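Local coordinates for protein multisubunit Na+/H+ antiporter, E subunit (Anoxybacillus flavithermus, PDB 6Z16) that is a subunit of the membrane-embedded Mrp complex, a multisubunit antiporter that exchanges sodium ions for protons, at residues E[3-8]-E[45-50]; E[56-60]-E[152-156]; E[89-95]-E[126-132]. The contacts are given in a common frame with arbitrary orientation. Residue numbers count along the deposited sequence, not the author numbering.

Contact 1: residues E[3-8]-E[45-50]; sequences FQILLN and FHSRFY. With PTY (phosphatidylethanolamine), chain B.
Residues 3-8 form the first turn and a half of helix 3-18, with 2.9 Å bonds from Leu7 N to Phe3 O and Asn8 N to Gln4 O. Residues 45-50 are an irregular loop leading from helix 24-40 into helix 51-79, extended at Phe45 (phi/psi -72/165) and Arg48 (-175/147); Gln4 CA and Tyr50 CA are nearest, 6.6 Å apart. Buried Gln4 reaches (chi1 m, chi2 t) into the loop, and its NE2 donates to Arg48 O at 2.8 Å, so a side-chain amide holds loop to helix. The Phe45 ring (chi1 m, -62°) is sandwiched: Gln4 CG lies over one face, a CH-pi contact 3.9 Å from the centroid, 18° off normal, and phosphatidylethanolamine C5 over the other. Phe3 CD2 (3.8 Å to Phe45 CE1) and Leu7 CD1 (4.0 Å to Phe45 CZ) meet its edge. With a weak bond from lipid N1 to His46 ND1 (3.5 Å), loop and helix form part of a lipid headgroup site. Ile5 CG1 packs on Tyr50 CD2 (3.6 Å), and Tyr50 (chi1 p) sends OH to Asn8 OD1, a very short hydrogen bond (2.4 Å). Helix 24-40 backs the contact: Tyr31 bonds Asn8 and Tyr50, and Leu38 packs on Gln4 and Leu7.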
# COMPACT_ATOMS: atom_id res chain seq x y z
N PHE E 3 4.46 -2.15 -16.43
CA PHE E 3 3.16 -2.81 -16.46
C PHE E 3 3.17 -4.09 -15.66
O PHE E 3 2.19 -4.41 -14.98
CB PHE E 3 2.76 -3.08 -17.91
CG PHE E 3 1.42 -3.71 -18.06
CD1 PHE E 3 0.27 -2.97 -17.83
CD2 PHE E 3 1.29 -5.02 -18.46
CE1 PHE E 3 -0.98 -3.54 -17.98
CE2 PHE E 3 0.05 -5.60 -18.62
CZ PHE E 3 -1.09 -4.86 -18.38
N GLN E 4 4.28 -4.82 -15.68
CA GLN E 4 4.40 -6.03 -14.89
C GLN E 4 4.46 -5.71 -13.41
O GLN E 4 3.91 -6.45 -12.59
CB GLN E 4 5.65 -6.79 -15.30
CG GLN E 4 5.71 -7.08 -16.77
CD GLN E 4 6.97 -7.79 -17.13
OE1 GLN E 4 7.76 -8.13 -16.25
NE2 GLN E 4 7.21 -7.97 -18.41
N ILE E 5 5.09 -4.60 -13.05
CA ILE E 5 5.16 -4.22 -11.64
C ILE E 5 3.79 -3.79 -11.15
O ILE E 5 3.36 -4.19 -10.06
CB ILE E 5 6.21 -3.11 -11.44
CG1 ILE E 5 7.56 -3.55 -11.99
CG2 ILE E 5 6.36 -2.81 -9.97
CD1 ILE E 5 8.58 -2.46 -12.00
N LEU E 6 3.07 -3.02 -11.97
CA LEU E 6 1.70 -2.63 -11.63
C LEU E 6 0.78 -3.84 -11.56
O LEU E 6 -0.13 -3.90 -10.71
CB LEU E 6 1.18 -1.63 -12.67
CG LEU E 6 -0.24 -1.12 -12.46
CD1 LEU E 6 -0.33 -0.26 -11.21
CD2 LEU E 6 -0.72 -0.38 -13.68
N LEU E 7 1.02 -4.83 -12.41
CA LEU E 7 0.20 -6.02 -12.45
C LEU E 7 0.44 -6.88 -11.21
O LEU E 7 -0.49 -7.45 -10.65
CB LEU E 7 0.49 -6.79 -13.73
CG LEU E 7 -0.60 -7.70 -14.28
CD1 LEU E 7 -0.47 -7.72 -15.78
CD2 LEU E 7 -0.52 -9.10 -13.74
N ASN E 8 1.69 -6.93 -10.75
CA ASN E 8 2.01 -7.61 -9.51
C ASN E 8 1.39 -6.90 -8.31
O ASN E 8 0.92 -7.56 -7.36
CB ASN E 8 3.53 -7.71 -9.37
CG ASN E 8 3.98 -8.89 -8.52
OD1 ASN E 8 5.13 -9.31 -8.61
ND2 ASN E 8 3.09 -9.43 -7.69
N PHE E 45 4.17 -11.25 -22.15
CA PHE E 45 4.79 -9.94 -22.10
C PHE E 45 5.87 -9.83 -23.18
O PHE E 45 6.30 -10.82 -23.77
CB PHE E 45 5.38 -9.69 -20.72
CG PHE E 45 4.36 -9.68 -19.63
CD1 PHE E 45 3.54 -8.58 -19.44
CD2 PHE E 45 4.21 -10.77 -18.79
CE1 PHE E 45 2.60 -8.57 -18.44
CE2 PHE E 45 3.26 -10.76 -17.78
CZ PHE E 45 2.46 -9.66 -17.61
N HIS E 46 6.30 -8.60 -23.44
CA HIS E 46 7.20 -8.36 -24.55
C HIS E 46 8.62 -8.01 -24.12
O HIS E 46 9.56 -8.40 -24.81
CB HIS E 46 6.66 -7.23 -25.44
CG HIS E 46 5.38 -7.59 -26.14
ND1 HIS E 46 4.14 -7.36 -25.58
CD2 HIS E 46 5.15 -8.17 -27.34
CE1 HIS E 46 3.20 -7.77 -26.42
NE2 HIS E 46 3.79 -8.27 -27.49
N SER E 47 8.80 -7.28 -23.02
CA SER E 47 10.12 -6.74 -22.71
C SER E 47 11.01 -7.75 -21.99
O SER E 47 11.98 -8.26 -22.57
CB SER E 47 9.95 -5.47 -21.87
OG SER E 47 9.31 -5.76 -20.64
N ARG E 48 10.66 -8.09 -20.75
CA ARG E 48 11.56 -8.80 -19.84
C ARG E 48 10.81 -9.15 -18.57
O ARG E 48 9.92 -8.40 -18.16
CB ARG E 48 12.78 -7.94 -19.49
CG ARG E 48 13.86 -8.58 -18.61
CD ARG E 48 14.50 -9.77 -19.31
NE ARG E 48 15.65 -10.31 -18.58
CZ ARG E 48 16.28 -11.42 -18.93
NH1 ARG E 48 15.88 -12.11 -19.99
NH2 ARG E 48 17.33 -11.84 -18.23
N PHE E 49 11.14 -10.28 -17.94
CA PHE E 49 10.69 -10.51 -16.58
C PHE E 49 11.34 -9.48 -15.66
O PHE E 49 12.55 -9.29 -15.67
CB PHE E 49 11.04 -11.93 -16.15
CG PHE E 49 10.59 -12.27 -14.78
CD1 PHE E 49 9.25 -12.34 -14.49
CD2 PHE E 49 11.50 -12.55 -13.78
CE1 PHE E 49 8.82 -12.65 -13.22
CE2 PHE E 49 11.08 -12.87 -12.51
CZ PHE E 49 9.74 -12.92 -12.23
N TYR E 50 10.51 -8.81 -14.85
CA TYR E 50 10.83 -7.47 -14.37
C TYR E 50 11.89 -7.42 -13.28
O TYR E 50 12.22 -6.32 -12.83
CB TYR E 50 9.57 -6.76 -13.87
CG TYR E 50 9.00 -7.25 -12.55
CD1 TYR E 50 8.12 -8.31 -12.51
CD2 TYR E 50 9.30 -6.60 -11.36
CE1 TYR E 50 7.58 -8.73 -11.32
CE2 TYR E 50 8.78 -7.02 -10.17
CZ TYR E 50 7.91 -8.08 -10.15
OH TYR E 50 7.39 -8.48 -8.95
C1 PTY B . -2.86 -9.13 -19.93
C2 PTY B . 2.06 -5.94 -22.11
C3 PTY B . 1.27 -6.69 -23.19
O4 PTY B . -3.26 -7.79 -19.55
C5 PTY B . -0.54 -10.11 -20.16
C6 PTY B . -1.53 -9.39 -19.28
O7 PTY B . -1.67 -9.98 -17.94
C8 PTY B . -2.32 -11.15 -17.73
O10 PTY B . -2.53 -11.98 -18.58
C11 PTY B . -2.76 -11.27 -16.31
C12 PTY B . -3.43 -10.00 -15.82
C13 PTY B . -4.83 -10.21 -15.27
C14 PTY B . -4.89 -11.05 -14.01
C15 PTY B . -6.28 -11.12 -13.41
C16 PTY B . -6.84 -9.77 -13.01
C17 PTY B . -8.30 -9.79 -12.57
C18 PTY B . -8.56 -10.63 -11.33
C19 PTY B . -10.01 -10.60 -10.87
C20 PTY B . -10.53 -9.20 -10.56
C30 PTY B . -4.57 -7.53 -19.50
C31 PTY B . -4.81 -6.10 -19.10
O30 PTY B . -5.42 -8.33 -19.76
C32 PTY B . -4.79 -5.89 -17.59
C33 PTY B . -5.96 -6.57 -16.89
C34 PTY B . -6.21 -6.05 -15.48
C35 PTY B . -7.50 -6.59 -14.87
C36 PTY B . -7.86 -5.95 -13.54
C37 PTY B . -8.14 -4.45 -13.63
P1 PTY B . -0.03 -8.87 -22.37
O11 PTY B . 0.13 -7.30 -22.53
O12 PTY B . 1.03 -9.43 -23.01
O13 PTY B . -1.29 -9.29 -22.81
O14 PTY B . 0.16 -9.11 -20.94
N1 PTY B . 3.48 -5.99 -22.43

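Contact 2: residues E[56-60]-E[152-156]; sequences VIIKL and TIMEV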
# COMPACT_ATOMS: atom_id res chain seq x y z
N VAL E 56 19.60 -4.51 -12.40
CA VAL E 56 20.60 -3.71 -13.10
C VAL E 56 20.47 -2.22 -12.77
O VAL E 56 21.47 -1.50 -12.88
CB VAL E 56 20.58 -3.94 -14.62
CG1 VAL E 56 20.81 -5.42 -14.91
CG2 VAL E 56 19.32 -3.45 -15.23
N ILE E 57 19.32 -1.72 -12.31
CA ILE E 57 19.35 -0.33 -11.84
C ILE E 57 19.98 -0.25 -10.45
O ILE E 57 20.57 0.78 -10.10
CB ILE E 57 17.97 0.35 -11.89
CG1 ILE E 57 16.97 -0.30 -10.94
CG2 ILE E 57 17.45 0.42 -13.32
CD1 ILE E 57 15.69 0.49 -10.75
N ILE E 58 19.89 -1.33 -9.66
CA ILE E 58 20.70 -1.40 -8.43
C ILE E 58 22.19 -1.42 -8.78
O ILE E 58 23.02 -0.80 -8.10
CB ILE E 58 20.26 -2.63 -7.60
CG1 ILE E 58 18.87 -2.39 -7.02
CG2 ILE E 58 21.25 -2.94 -6.49
CD1 ILE E 58 18.26 -3.61 -6.37
N LYS E 59 22.54 -2.10 -9.88
CA LYS E 59 23.91 -2.08 -10.38
C LYS E 59 24.35 -0.68 -10.80
O LYS E 59 25.48 -0.28 -10.51
CB LYS E 59 24.04 -3.05 -11.56
CG LYS E 59 25.45 -3.18 -12.11
CD LYS E 59 25.52 -4.25 -13.17
CE LYS E 59 26.91 -4.32 -13.78
NZ LYS E 59 27.92 -4.75 -12.77
N LEU E 60 23.47 0.08 -11.45
CA LEU E 60 23.82 1.46 -11.81
C LEU E 60 23.96 2.36 -10.59
O LEU E 60 24.81 3.26 -10.60
CB LEU E 60 22.80 2.06 -12.77
CG LEU E 60 23.16 1.99 -14.26
CD1 LEU E 60 23.05 0.59 -14.81
CD2 LEU E 60 22.30 2.94 -15.08
N THR E 152 26.02 -1.49 -20.30
CA THR E 152 25.10 -1.72 -19.20
C THR E 152 23.82 -0.89 -19.36
O THR E 152 22.73 -1.36 -19.04
CB THR E 152 25.79 -1.41 -17.87
OG1 THR E 152 27.04 -2.11 -17.83
CG2 THR E 152 24.96 -1.90 -16.71
N ILE E 153 23.95 0.32 -19.91
CA ILE E 153 22.79 1.17 -20.16
C ILE E 153 21.92 0.60 -21.29
O ILE E 153 20.68 0.67 -21.23
CB ILE E 153 23.26 2.62 -20.44
CG1 ILE E 153 23.79 3.25 -19.15
CG2 ILE E 153 22.17 3.49 -21.02
CD1 ILE E 153 24.49 4.56 -19.34
N MET E 154 22.54 -0.02 -22.30
CA MET E 154 21.78 -0.72 -23.33
C MET E 154 21.04 -1.92 -22.76
O MET E 154 19.89 -2.19 -23.14
CB MET E 154 22.70 -1.18 -24.46
CG MET E 154 23.16 -0.08 -25.40
SD MET E 154 21.83 0.63 -26.38
CE MET E 154 22.70 1.98 -27.16
N GLU E 155 21.66 -2.66 -21.84
CA GLU E 155 20.96 -3.83 -21.32
C GLU E 155 19.99 -3.50 -20.19
O GLU E 155 19.26 -4.40 -19.75
CB GLU E 155 21.95 -4.92 -20.88
CG GLU E 155 22.87 -4.58 -19.73
CD GLU E 155 22.31 -4.98 -18.37
OE1 GLU E 155 21.41 -5.84 -18.33
OE2 GLU E 155 22.76 -4.41 -17.36
N VAL E 156 19.96 -2.26 -19.69
CA VAL E 156 18.80 -1.83 -18.90
C VAL E 156 17.55 -1.81 -19.76
O VAL E 156 16.51 -2.37 -19.40
CB VAL E 156 19.04 -0.45 -18.25
CG1 VAL E 156 17.78 0.03 -17.55
CG2 VAL E 156 20.17 -0.51 -17.25
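Helix 51-79, whose first part is predicted to span the membrane, here meets helix 141-156 in a roughly antiparallel direction: the axes of 56-60 and 152-156 come within 10.3 Å at 149°, with Val56 CA and Val156 CA 6.4 Å apart. Thr152 opens the second segment by turning its methyl to the facing helix, CG2 lying 3.7 Å from Leu60 CD1 and 4.3 Å from Lys59 CE, the aliphatic part of the lysine. Its hydroxyl is bonded within its own helix, to Ser148 O. Ile153 points its CA-to-CB bond away and packs on helix 100-111 (Glu102, Val105, Leu106) and on Leu97, yet its CG1 still reaches Leu60 CD2 at 4.3 Å. Glu155 starts sideways, but with chi1 p its carboxylate swings back, placing OE2 3.3 Å from Val56 CG1. Val156, buried, meets three residues: CG2 is 3.7 Å from Val56 CG2 and 3.9 Å from Leu60 CD1, and CG1 is 4.3 Å from Ile57 CG2. Val56, Leu60, Thr152 and Val156 thus centre a small interface burying 302 Å². Neither hydrogen bonds nor salt bridges span it; with the Glu155 carboxylate as a polar exception at the margin, apolar contact joins the helices.

Contact 3: residues E[89-95]-E[126-132]; sequences AIFALPT and STLYIHA
Strands 89-94 and 127-132 pair as antiparallel neighbours in a three-stranded sheet, 116-121 pairing with the other side of 127-132 to give the order 89-94, 127-132, 116-121. Their axes approach to 4.5 Å at 153°. Ala89-Ala132, Phe91-Ile130 and Leu93-Leu128 are hydrogen-bonded pairs (CA-CA 4.9, 5.6 and 5.4 Å); Ile90-His131, Ala92-Tyr129 and Pro94-Thr127 are non-hydrogen-bonded (4.3, 4.3 and 4.4 Å). Representative bonds are Phe91 N to Ile130 O, 2.9 Å at 164°, and Leu128 N to Leu93 O, 3.0 Å. Pro94, which has no amide hydrogen, ends the strand, followed by a weak Thr95 N to Ser126 O bond (3.0 Å).

On the face turned to helix 141-156, where Lys146 touches Phe91, Leu93 and Ile130, Phe91 adopts chi1 p and leans across its partner strand. Ile130 CG2 sits over its ring, 3.6 Å from the centroid, 16° off normal, and Ala132 CB meets the ring edge 3.6 Å from CE1. Leu93, also chi1 p, brings CD2 3.7 Å from Ile130 CG2. The other face carries Ile90, Ala92, Pro94, Thr127, Tyr129 and His131. Tyr129 (chi1 m) sets CE1 3.6 Å from Ala92 CB; His131 (chi1 t) sets CD2 3.5 Å from Ile90 CG1. This is an intersubunit surface: His131 ND1 bonds His42 of another Mrp subunit, whose Arg109 packs on Ile90 and Asp110 on Ala92 and Tyr129. With chi1 t, Thr127 OG1 donates to Leu93 O at 2.8 Å.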
# COMPACT_ATOMS: atom_id res chain seq x y z
N ALA E 89 42.45 17.64 -22.49
CA ALA E 89 41.98 17.15 -23.78
C ALA E 89 40.49 17.43 -23.91
O ALA E 89 39.77 17.47 -22.91
CB ALA E 89 42.25 15.65 -23.94
N ILE E 90 40.03 17.62 -25.15
CA ILE E 90 38.62 17.61 -25.49
C ILE E 90 38.46 16.70 -26.70
O ILE E 90 39.15 16.89 -27.71
CB ILE E 90 38.06 19.01 -25.79
CG1 ILE E 90 38.03 19.88 -24.53
CG2 ILE E 90 36.67 18.94 -26.37
CD1 ILE E 90 37.68 21.32 -24.79
N PHE E 91 37.58 15.71 -26.60
CA PHE E 91 37.48 14.72 -27.66
C PHE E 91 36.03 14.29 -27.84
O PHE E 91 35.19 14.45 -26.95
CB PHE E 91 38.38 13.51 -27.37
CG PHE E 91 38.02 12.73 -26.14
CD1 PHE E 91 38.47 13.12 -24.89
CD2 PHE E 91 37.29 11.56 -26.24
CE1 PHE E 91 38.16 12.39 -23.77
CE2 PHE E 91 36.98 10.82 -25.11
CZ PHE E 91 37.42 11.24 -23.88
N ALA E 92 35.75 13.74 -29.02
CA ALA E 92 34.43 13.26 -29.38
C ALA E 92 34.33 11.76 -29.12
O ALA E 92 35.32 11.04 -29.10
CB ALA E 92 34.14 13.54 -30.85
N LEU E 93 33.09 11.31 -28.95
CA LEU E 93 32.85 9.89 -28.90
C LEU E 93 31.52 9.61 -29.59
O LEU E 93 30.55 10.36 -29.39
CB LEU E 93 32.84 9.37 -27.45
CG LEU E 93 31.81 9.83 -26.43
CD1 LEU E 93 30.64 8.85 -26.31
CD2 LEU E 93 32.46 10.07 -25.09
N PRO E 94 31.46 8.59 -30.43
CA PRO E 94 30.19 8.23 -31.07
C PRO E 94 29.25 7.59 -30.07
O PRO E 94 29.65 7.07 -29.03
CB PRO E 94 30.60 7.24 -32.16
CG PRO E 94 31.86 6.64 -31.65
CD PRO E 94 32.56 7.73 -30.90
N THR E 95 27.96 7.64 -30.39
CA THR E 95 26.92 7.21 -29.48
C THR E 95 25.87 6.43 -30.26
O THR E 95 25.51 6.81 -31.38
CB THR E 95 26.28 8.41 -28.77
OG1 THR E 95 27.31 9.23 -28.20
CG2 THR E 95 25.37 7.97 -27.64
N SER E 126 23.95 11.65 -31.68
CA SER E 126 24.88 10.77 -32.35
C SER E 126 26.33 10.90 -31.90
O SER E 126 27.10 9.96 -32.12
CB SER E 126 24.82 10.99 -33.87
OG SER E 126 25.25 12.30 -34.21
N THR E 127 26.72 12.01 -31.29
CA THR E 127 28.07 12.11 -30.74
C THR E 127 28.06 13.01 -29.51
O THR E 127 27.17 13.86 -29.32
CB THR E 127 29.09 12.60 -31.78
OG1 THR E 127 30.41 12.51 -31.24
CG2 THR E 127 28.82 14.03 -32.19
N LEU E 128 29.05 12.79 -28.65
CA LEU E 128 29.15 13.45 -27.36
C LEU E 128 30.58 13.93 -27.20
O LEU E 128 31.51 13.12 -27.30
CB LEU E 128 28.74 12.49 -26.24
CG LEU E 128 28.53 12.93 -24.79
CD1 LEU E 128 27.47 12.07 -24.15
CD2 LEU E 128 29.81 12.80 -23.99
N TYR E 129 30.76 15.22 -26.96
CA TYR E 129 32.09 15.76 -26.71
C TYR E 129 32.33 15.77 -25.21
O TYR E 129 31.39 15.78 -24.41
CB TYR E 129 32.20 17.16 -27.30
CG TYR E 129 32.04 17.16 -28.80
CD1 TYR E 129 33.10 16.89 -29.64
CD2 TYR E 129 30.80 17.40 -29.39
CE1 TYR E 129 32.95 16.89 -31.01
CE2 TYR E 129 30.63 17.39 -30.75
CZ TYR E 129 31.71 17.13 -31.56
OH TYR E 129 31.55 17.12 -32.93
N ILE E 130 33.60 15.70 -24.82
CA ILE E 130 33.94 15.47 -23.42
C ILE E 130 35.37 15.94 -23.16
O ILE E 130 36.26 15.77 -24.01
CB ILE E 130 33.71 13.98 -23.05
CG1 ILE E 130 34.05 13.66 -21.59
CG2 ILE E 130 34.40 13.08 -24.02
CD1 ILE E 130 33.47 12.37 -21.15
N HIS E 131 35.56 16.56 -22.00
CA HIS E 131 36.83 17.15 -21.60
C HIS E 131 37.56 16.22 -20.64
O HIS E 131 37.15 16.05 -19.48
CB HIS E 131 36.59 18.52 -20.97
CG HIS E 131 37.83 19.21 -20.50
ND1 HIS E 131 38.35 19.03 -19.24
CD2 HIS E 131 38.66 20.08 -21.13
CE1 HIS E 131 39.45 19.76 -19.11
NE2 HIS E 131 39.66 20.40 -20.24
N ALA E 132 38.65 15.62 -21.11
CA ALA E 132 39.50 14.79 -20.29
C ALA E 132 40.51 15.63 -19.53
O ALA E 132 41.17 16.50 -20.10
CB ALA E 132 40.23 13.76 -21.14

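How the contacts relate
Contact 2 lies nearest the chain's middle, about 4 Å from its centre, whereas the centres of contacts 1 and 3 lie about 19 and 20 Å out, on opposite sides. All three are only partly buried. No two touch: contacts 1 and 2 come within about 7 Å at their nearest atoms, contacts 2 and 3 within about 6 Å. Helix 51-79 begins just after the loop of contact 1, supplies contact 2 and precedes strand 89-94 of contact 3, which is nested in the chain loop that contact 2 closes. Chemistry follows position: side-chain hydrogen bonds, one to loop backbone, with aromatic and lipid packing in contact 1; apolar side chains in contact 2; mainly backbone hydrogen bonds, with apolar packing facing helix 141-156, in contact 3.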